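Local coordinates for acetyltransferase (PDB 7BYY), which is a GNAT-family toxin that acetylates aminoacyl-tRNAs, with acetyl-CoA as the acetyl donor and probably glycyl-tRNA among its substrates, at residues 28-31 with 37-40; 71-76 with 120-125. The protein carries 1 engineered substitution. All coordinates share one frame; numbering follows the deposited sequence.

Interaction 1: 28-31 with 37-40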
loop_
_atom_site.group_PDB
_atom_site.type_symbol
_atom_site.label_atom_id
_atom_site.label_comp_id
_atom_site.label_asym_id
_atom_site.label_seq_id
_atom_site.Cartn_x
_atom_site.Cartn_y
_atom_site.Cartn_z
ATOM N N LYS A 28 14.553 -17.479 17.523
ATOM C CA LYS A 28 15.036 -16.781 18.712
ATOM C C LYS A 28 16.505 -16.391 18.612
ATOM O O LYS A 28 16.964 -15.556 19.399
ATOM C CB LYS A 28 14.825 -17.642 19.957
ATOM C CG LYS A 28 13.431 -17.551 20.545
ATOM C CD LYS A 28 13.224 -18.584 21.641
ATOM C CE LYS A 28 14.238 -18.422 22.763
ATOM N NZ LYS A 28 14.061 -19.454 23.823
ATOM N N GLN A 29 17.262 -17.002 17.701
ATOM C CA GLN A 29 18.643 -16.595 17.464
ATOM C C GLN A 29 18.857 -16.097 16.038
ATOM O O GLN A 29 19.219 -14.933 15.852
ATOM C CB GLN A 29 19.580 -17.758 17.818
ATOM C CG GLN A 29 19.114 -18.520 19.061
ATOM C CD GLN A 29 20.251 -19.152 19.836
ATOM O OE1 GLN A 29 20.480 -18.823 21.003
ATOM N NE2 GLN A 29 20.968 -20.070 19.195
ATOM N N PHE A 30 18.592 -16.917 15.023
ATOM C CA PHE A 30 18.586 -16.485 13.622
ATOM C C PHE A 30 19.851 -15.698 13.256
ATOM O O PHE A 30 19.827 -14.495 13.006
ATOM C CB PHE A 30 17.329 -15.665 13.320
ATOM C CG PHE A 30 17.104 -15.433 11.855
ATOM C CD1 PHE A 30 16.645 -16.455 11.040
ATOM C CD2 PHE A 30 17.360 -14.199 11.289
ATOM C CE1 PHE A 30 16.443 -16.243 9.692
ATOM C CE2 PHE A 30 17.162 -13.982 9.943
ATOM C CZ PHE A 30 16.702 -15.004 9.144
ATOM N N ASP A 31 20.973 -16.409 13.251
ATOM C CA ASP A 31 22.224 -15.813 12.794
ATOM C C ASP A 31 22.195 -15.680 11.274
ATOM O O ASP A 31 22.244 -16.683 10.555
ATOM C CB ASP A 31 23.411 -16.658 13.246
ATOM C CG ASP A 31 24.735 -15.965 13.012
ATOM O OD1 ASP A 31 24.724 -14.774 12.634
ATOM O OD2 ASP A 31 25.788 -16.606 13.210
ATOM N N ILE A 37 19.445 -6.826 11.546
ATOM C CA ILE A 37 18.364 -7.750 11.209
ATOM C C ILE A 37 18.286 -8.875 12.234
ATOM O O ILE A 37 17.195 -9.352 12.572
ATOM C CB ILE A 37 18.553 -8.292 9.779
ATOM C CG1 ILE A 37 18.711 -7.138 8.787
ATOM C CG2 ILE A 37 17.381 -9.177 9.376
ATOM C CD1 ILE A 37 18.754 -7.575 7.337
ATOM N N ASP A 38 19.438 -9.310 12.751
ATOM C CA ASP A 38 19.462 -10.366 13.761
ATOM C C ASP A 38 18.648 -9.974 14.986
ATOM O O ASP A 38 17.748 -10.706 15.412
ATOM C CB ASP A 38 20.902 -10.680 14.167
ATOM C CG ASP A 38 21.613 -11.565 13.169
ATOM O OD1 ASP A 38 20.970 -12.011 12.197
ATOM O OD2 ASP A 38 22.819 -11.825 13.367
ATOM N N LYS A 39 18.964 -8.819 15.576
ATOM C CA LYS A 39 18.269 -8.388 16.781
ATOM C C LYS A 39 16.799 -8.075 16.526
ATOM O O LYS A 39 15.992 -8.162 17.458
ATOM C CB LYS A 39 18.973 -7.170 17.383
ATOM C CG LYS A 39 18.738 -7.000 18.878
ATOM C CD LYS A 39 19.049 -8.286 19.639
ATOM C CE LYS A 39 18.765 -8.139 21.128
ATOM N NZ LYS A 39 19.832 -7.377 21.839
ATOM N N PHE A 40 16.432 -7.723 15.291
ATOM C CA PHE A 40 15.032 -7.438 14.995
ATOM C C PHE A 40 14.190 -8.703 15.061
ATOM O O PHE A 40 13.132 -8.727 15.700
ATOM C CB PHE A 40 14.899 -6.788 13.619
ATOM C CG PHE A 40 13.473 -6.606 13.178
ATOM C CD1 PHE A 40 12.855 -7.549 12.374
ATOM C CD2 PHE A 40 12.750 -5.496 13.578
ATOM C CE1 PHE A 40 11.540 -7.385 11.972
ATOM C CE2 PHE A 40 11.435 -5.325 13.178
ATOM C CZ PHE A 40 10.830 -6.271 12.374
#
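D38, near the start of helix 35-50, turns its carboxylate back onto the loop that leads into that helix, and it meets F30 and D31 there. Its CG stands beside its own backbone N and anti to the carbonyl carbon (chi1 -79°), which sends the acid off the helix toward residues 30 and 31. OD1 of D38 accepts the backbone N-H of C32, a little further along the same loop. The backbone O of F30 also lies near this OD1, but both atoms are acceptors, so the proximity is not a bond and should not be read closely at this resolution. The F30 side chain meets D38 obliquely, its CD2 4.3 Å from OD1 of D38, and packs also on V41, L67 and A106.

The second branch of D38 faces another acid: its OD2 is 3.6 Å from OD1 of D31, with the two carboxylate planes turned 75° apart. Each has a basic neighbour. D31 makes a salt bridge through OD2 with R107, and its backbone is hydrogen-bonded to the same residue, while R42 offers D38 OD2 a long, weak ion pair. The loop is thus tied to the helix through an amide and a carboxylate, and the arginines probably offset the like charges of the two aspartates.

Interaction 2: 71-76 with 120-125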
loop_
_atom_site.group_PDB
_atom_site.type_symbol
_atom_site.label_atom_id
_atom_site.label_comp_id
_atom_site.label_asym_id
_atom_site.label_seq_id
_atom_site.Cartn_x
_atom_site.Cartn_y
_atom_site.Cartn_z
ATOM N N CYS A 71 11.601 -11.593 5.676
ATOM C CA CYS A 71 11.459 -10.480 4.744
ATOM C C CYS A 71 10.316 -9.596 5.221
ATOM O O CYS A 71 9.154 -10.006 5.155
ATOM C CB CYS A 71 11.201 -10.999 3.339
ATOM S SG CYS A 71 10.652 -9.730 2.212
ATOM N N THR A 72 10.638 -8.390 5.681
ATOM C CA THR A 72 9.638 -7.458 6.183
ATOM C C THR A 72 9.521 -6.253 5.258
ATOM O O THR A 72 10.504 -5.807 4.659
ATOM C CB THR A 72 9.970 -6.983 7.601
ATOM O OG1 THR A 72 11.271 -6.390 7.618
ATOM C CG2 THR A 72 9.938 -8.151 8.579
ATOM N N PHE A 73 8.304 -5.721 5.160
ATOM C CA PHE A 73 8.022 -4.649 4.216
ATOM C C PHE A 73 6.835 -3.839 4.720
ATOM O O PHE A 73 5.973 -4.357 5.436
ATOM C CB PHE A 73 7.740 -5.209 2.819
ATOM C CG PHE A 73 6.750 -6.337 2.811
ATOM C CD1 PHE A 73 7.155 -7.639 3.063
ATOM C CD2 PHE A 73 5.410 -6.096 2.551
ATOM C CE1 PHE A 73 6.245 -8.678 3.057
ATOM C CE2 PHE A 73 4.496 -7.132 2.541
ATOM C CZ PHE A 73 4.914 -8.426 2.794
ATOM N N THR A 74 6.810 -2.560 4.347
ATOM C CA THR A 74 5.768 -1.623 4.749
ATOM C C THR A 74 5.285 -0.850 3.528
ATOM O O THR A 74 5.756 -1.055 2.407
ATOM C CB THR A 74 6.268 -0.636 5.817
ATOM O OG1 THR A 74 7.096 0.358 5.198
ATOM C CG2 THR A 74 7.072 -1.347 6.890
ATOM N N ALA A 75 4.337 0.052 3.755
ATOM C CA ALA A 75 3.931 1.010 2.737
ATOM C C ALA A 75 4.756 2.283 2.876
ATOM O O ALA A 75 5.150 2.672 3.978
ATOM C CB ALA A 75 2.439 1.330 2.846
ATOM N N TYR A 76 5.017 2.930 1.744
ATOM C CA TYR A 76 5.951 4.046 1.724
ATOM C C TYR A 76 5.647 4.923 0.519
ATOM O O TYR A 76 5.073 4.470 -0.473
ATOM C CB TYR A 76 7.400 3.545 1.685
ATOM C CG TYR A 76 8.437 4.571 2.075
ATOM C CD1 TYR A 76 8.247 5.400 3.171
ATOM C CD2 TYR A 76 9.616 4.701 1.352
ATOM C CE1 TYR A 76 9.199 6.336 3.530
ATOM C CE2 TYR A 76 10.574 5.630 1.706
ATOM C CZ TYR A 76 10.360 6.446 2.794
ATOM O OH TYR A 76 11.312 7.375 3.147
ATOM N N CYS A 120 11.564 -13.605 -4.898
ATOM C CA CYS A 120 10.503 -13.930 -5.842
ATOM C C CYS A 120 9.187 -14.206 -5.127
ATOM O O CYS A 120 8.116 -13.912 -5.671
ATOM C CB CYS A 120 10.910 -15.120 -6.713
ATOM S SG CYS A 120 11.597 -14.640 -8.325
ATOM N N ASP A 121 9.240 -14.755 -3.910
ATOM C CA ASP A 121 8.018 -14.873 -3.121
ATOM C C ASP A 121 7.533 -13.508 -2.654
ATOM O O ASP A 121 6.324 -13.293 -2.510
ATOM C CB ASP A 121 8.241 -15.802 -1.926
ATOM C CG ASP A 121 8.308 -17.264 -2.329
ATOM O OD1 ASP A 121 9.130 -18.007 -1.749
ATOM O OD2 ASP A 121 7.543 -17.669 -3.232
ATOM N N PHE A 122 8.457 -12.574 -2.423
ATOM C CA PHE A 122 8.066 -11.209 -2.094
ATOM C C PHE A 122 7.514 -10.487 -3.317
ATOM O O PHE A 122 6.568 -9.700 -3.205
ATOM C CB PHE A 122 9.261 -10.456 -1.509
ATOM C CG PHE A 122 9.056 -8.976 -1.407
ATOM C CD1 PHE A 122 8.215 -8.445 -0.441
ATOM C CD2 PHE A 122 9.708 -8.111 -2.271
ATOM C CE1 PHE A 122 8.025 -7.080 -0.343
ATOM C CE2 PHE A 122 9.522 -6.748 -2.180
ATOM C CZ PHE A 122 8.682 -6.231 -1.212
ATOM N N PHE A 123 8.093 -10.746 -4.492
ATOM C CA PHE A 123 7.571 -10.155 -5.721
ATOM C C PHE A 123 6.147 -10.623 -5.993
ATOM O O PHE A 123 5.302 -9.841 -6.442
ATOM C CB PHE A 123 8.481 -10.500 -6.901
ATOM C CG PHE A 123 9.739 -9.682 -6.958
ATOM C CD1 PHE A 123 9.955 -8.648 -6.058
ATOM C CD2 PHE A 123 10.710 -9.948 -7.910
ATOM C CE1 PHE A 123 11.115 -7.893 -6.111
ATOM C CE2 PHE A 123 11.872 -9.196 -7.967
ATOM C CZ PHE A 123 12.074 -8.169 -7.066
ATOM N N GLU A 124 5.863 -11.900 -5.729
ATOM C CA GLU A 124 4.506 -12.399 -5.909
ATOM C C GLU A 124 3.535 -11.722 -4.953
ATOM O O GLU A 124 2.374 -11.489 -5.307
ATOM C CB GLU A 124 4.470 -13.914 -5.716
ATOM C CG GLU A 124 3.240 -14.572 -6.308
ATOM C CD GLU A 124 3.317 -14.683 -7.818
ATOM O OE1 GLU A 124 4.326 -15.230 -8.318
ATOM O OE2 GLU A 124 2.373 -14.227 -8.502
ATOM N N HIS A 125 3.990 -11.397 -3.742
ATOM C CA HIS A 125 3.133 -10.680 -2.808
ATOM C C HIS A 125 2.955 -9.224 -3.219
ATOM O O HIS A 125 1.877 -8.651 -3.013
ATOM C CB HIS A 125 3.704 -10.767 -1.396
ATOM C CG HIS A 125 2.716 -10.425 -0.327
ATOM N ND1 HIS A 125 1.675 -11.260 0.017
ATOM C CD2 HIS A 125 2.601 -9.333 0.464
ATOM C CE1 HIS A 125 0.967 -10.700 0.982
ATOM N NE2 HIS A 125 1.508 -9.530 1.271
#
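F122 of helix 114-132 pushes the edge of its ring against one face of F73 on strand 67-79, an edge-to-face pair with centroids 5.1 Å apart and planes at 60°. CE1 of F122 leads, 3.5 Å from CG of F73. Two residues earlier on the strand, SG of C71 approaches the same phenyl group obliquely, 3.8 Å from CD1 of F122, in a sulfur-aromatic contact. The far end of F73 meets H125, one turn on from F122: CZ of F73 lies 3.4 Å from CD2 of H125, the rings oblique.

C71 and F73 reach the helix because both point to the same sheet face. The rings of F122 and H125 stand anti to the backbone N (chi1 168° for F122), which carries them to the strand. The axes of segments 71-76 and 120-125 come within 10.3 Å, their N-to-C directions 28° from parallel.

The second subunit borders this aromatic cluster of F73, F122 and H125: its A132 accepts a hydrogen bond from NE2 of H125, and its L133 packs on F73. The cluster thus joins helix 114-132 to one face of the GNAT fold's central sheet, with its polar end turned to the subunit interface.

Overall arrangement
Reading from the N terminus, interaction 1 comes first and closes a short loop, with five residues between its segments, where the chain after strand 13-17 turns into helix 35-50. Interaction 2 opens later, on strand 67-79, and closes only at helix 114-132, a span that takes in strand 94-105. The two follow in series and neither encloses the other; their centres lie 19 Å apart. They touch where CE1 of F40 packs 3.8 Å from CG2 of T72. T72 points away from helix 114-132, so helices 35-50 and 114-132 lie against opposite faces of strand 67-79, as expected for the GNAT fold.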